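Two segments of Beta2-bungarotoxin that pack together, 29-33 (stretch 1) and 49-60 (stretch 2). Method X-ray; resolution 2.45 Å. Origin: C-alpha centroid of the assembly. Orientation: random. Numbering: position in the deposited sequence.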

# COMPACT_ATOMS: atom_id res chain seq x y z
N ALA B 29 -10.51 -2.20 24.08
CA ALA B 29 -10.23 -0.78 24.27
C ALA B 29 -10.03 -0.08 22.94
O ALA B 29 -9.77 1.12 22.90
CB ALA B 29 -8.99 -0.58 25.15
N LYS B 30 -10.12 -0.85 21.86
CA LYS B 30 -9.96 -0.36 20.50
C LYS B 30 -8.79 0.62 20.42
O LYS B 30 -8.85 1.63 19.71
CB LYS B 30 -11.26 0.29 20.00
CG LYS B 30 -12.52 -0.58 20.16
CD LYS B 30 -12.51 -1.84 19.29
CE LYS B 30 -13.16 -1.62 17.92
NZ LYS B 30 -12.44 -0.65 17.03
N ARG B 31 -7.71 0.29 21.11
CA ARG B 31 -6.52 1.12 21.14
C ARG B 31 -5.28 0.24 21.20
O ARG B 31 -5.34 -0.96 21.51
CB ARG B 31 -6.49 1.94 22.43
CG ARG B 31 -7.19 3.26 22.43
CD ARG B 31 -6.99 3.93 23.79
NE ARG B 31 -7.67 3.20 24.87
CZ ARG B 31 -8.99 3.12 25.01
NH1 ARG B 31 -9.81 3.73 24.17
NH2 ARG B 31 -9.51 2.38 25.99
N CYS B 32 -4.14 0.86 20.91
CA CYS B 32 -2.87 0.19 21.02
C CYS B 32 -2.36 0.73 22.34
O CYS B 32 -2.59 1.90 22.65
CB CYS B 32 -1.95 0.65 19.92
SG CYS B 32 -2.48 -0.05 18.36
N VAL B 33 -1.76 -0.09 23.18
CA VAL B 33 -1.25 0.46 24.42
C VAL B 33 0.19 0.02 24.60
O VAL B 33 0.60 -0.96 23.96
CB VAL B 33 -2.13 0.08 25.64
CG1 VAL B 33 -3.45 0.80 25.57
CG2 VAL B 33 -2.38 -1.39 25.69
N SER B 49 5.83 1.02 17.36
CA SER B 49 5.11 2.22 17.74
C SER B 49 3.61 2.21 17.58
O SER B 49 3.05 1.32 16.93
CB SER B 49 5.70 3.44 17.02
OG SER B 49 5.52 3.35 15.61
N ASP B 50 2.96 3.17 18.22
CA ASP B 50 1.50 3.35 18.18
C ASP B 50 0.99 3.45 16.74
O ASP B 50 0.08 2.72 16.35
CB ASP B 50 1.13 4.65 18.93
CG ASP B 50 -0.34 4.72 19.32
OD1 ASP B 50 -0.97 3.66 19.50
OD2 ASP B 50 -0.89 5.83 19.47
N HIS B 51 1.60 4.32 15.95
CA HIS B 51 1.22 4.52 14.56
C HIS B 51 1.21 3.22 13.78
O HIS B 51 0.25 2.90 13.10
CB HIS B 51 2.18 5.52 13.89
CG HIS B 51 1.63 6.14 12.65
ND1 HIS B 51 1.60 5.51 11.42
CD2 HIS B 51 1.03 7.34 12.47
CE1 HIS B 51 0.98 6.33 10.55
NE2 HIS B 51 0.61 7.46 11.13
N LEU B 52 2.31 2.48 13.88
CA LEU B 52 2.46 1.18 13.23
C LEU B 52 1.37 0.19 13.72
O LEU B 52 0.76 -0.58 12.95
CB LEU B 52 3.85 0.62 13.55
CG LEU B 52 4.15 -0.73 12.91
CD1 LEU B 52 4.17 -0.56 11.40
CD2 LEU B 52 5.45 -1.33 13.44
N CYS B 53 1.13 0.23 15.03
CA CYS B 53 0.14 -0.63 15.65
C CYS B 53 -1.28 -0.28 15.19
O CYS B 53 -2.04 -1.20 14.88
CB CYS B 53 0.24 -0.54 17.17
SG CYS B 53 -1.07 -1.46 18.01
N ARG B 54 -1.64 1.00 15.13
CA ARG B 54 -3.00 1.34 14.70
C ARG B 54 -3.12 0.84 13.29
O ARG B 54 -4.00 0.05 12.95
CB ARG B 54 -3.23 2.85 14.70
CG ARG B 54 -2.63 3.58 15.86
CD ARG B 54 -3.30 4.89 16.03
NE ARG B 54 -4.62 4.72 16.63
CZ ARG B 54 -4.84 4.75 17.95
NH1 ARG B 54 -3.81 4.94 18.80
NH2 ARG B 54 -6.08 4.58 18.42
N CYS B 55 -2.14 1.23 12.49
CA CYS B 55 -2.05 0.86 11.09
C CYS B 55 -2.36 -0.60 10.85
O CYS B 55 -3.13 -0.94 9.95
CB CYS B 55 -0.64 1.12 10.59
SG CYS B 55 -0.49 1.02 8.79
N GLU B 56 -1.78 -1.47 11.68
CA GLU B 56 -1.93 -2.90 11.55
C GLU B 56 -3.16 -3.50 12.19
O GLU B 56 -3.63 -4.56 11.74
CB GLU B 56 -0.71 -3.62 12.15
CG GLU B 56 0.59 -3.47 11.42
CD GLU B 56 0.82 -4.57 10.42
OE1 GLU B 56 -0.07 -4.83 9.59
OE2 GLU B 56 1.92 -5.16 10.44
N CYS B 57 -3.70 -2.83 13.21
CA CYS B 57 -4.82 -3.38 13.96
C CYS B 57 -6.10 -2.62 14.13
O CYS B 57 -7.10 -3.21 14.57
CB CYS B 57 -4.36 -3.73 15.38
SG CYS B 57 -2.96 -4.85 15.46
N LEU B 58 -6.09 -1.32 13.89
CA LEU B 58 -7.32 -0.57 14.07
C LEU B 58 -8.46 -1.16 13.24
O LEU B 58 -8.29 -1.48 12.07
CB LEU B 58 -7.11 0.93 13.82
CG LEU B 58 -7.51 1.86 14.98
CD1 LEU B 58 -7.15 1.27 16.32
CD2 LEU B 58 -6.84 3.20 14.82
N GLU B 59 -9.57 -1.44 13.92
CA GLU B 59 -10.76 -2.02 13.31
C GLU B 59 -11.61 -0.95 12.63
O GLU B 59 -12.07 -0.01 13.28
CB GLU B 59 -11.60 -2.72 14.38
CG GLU B 59 -10.83 -3.76 15.17
CD GLU B 59 -11.66 -4.34 16.31
OE1 GLU B 59 -12.81 -4.73 16.04
OE2 GLU B 59 -11.17 -4.37 17.46
N TYR B 60 -11.80 -1.08 11.33
CA TYR B 60 -12.59 -0.12 10.58
C TYR B 60 -14.09 -0.38 10.71
O TYR B 60 -14.76 -0.75 9.74
CB TYR B 60 -12.16 -0.10 9.10
CG TYR B 60 -10.83 0.60 8.86
CD1 TYR B 60 -10.57 1.83 9.45
CD2 TYR B 60 -9.87 0.06 8.03
CE1 TYR B 60 -9.38 2.50 9.22
CE2 TYR B 60 -8.67 0.72 7.79
CZ TYR B 60 -8.44 1.94 8.39
OH TYR B 60 -7.26 2.62 8.16
O HOH W 1 -9.97 -0.08 16.50

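A short strand, 31-33, lies across a helix, 50-57, running roughly against it at 141°, with 8.2 Å between the axes at closest approach. No direct hydrogen bond joins the two stretches, so the contact rests on one covalent bond and a few side chains.

C32 is the anchor. It is buried, its CA-to-CB bond points toward the helix, and its SG bonds to SG of C53 at 2.0 Å, a disulfide with chi3 of -87°, close to the right angle that such bonds prefer. Its neighbours R31 and V33 point away, in the alternation usual for a strand, so within 31-33 C32 alone points toward the helix. D50 packs beside the anchor, its OD1 3.2 Å from CB of C32; one turn along, NH1 of R54 reaches OD2 of D50 at 3.1 Å in a salt bridge whose hydrogen bond is weak.

K30, just before the strand, covers the next largest area. Its CA-to-CB bond runs sideways, but the chain bends so that CD comes 3.4 Å from OE2 of E59, while NZ makes a long salt bridge to the same oxygen at 4.0 Å. Water 1 bridges the same two residues, accepting hydrogen bonds at its O from NZ of K30 (2.6 Å) and backbone N of E59 (2.9 Å). CD1 of L58 also packs 3.8 Å from the backbone O of K30.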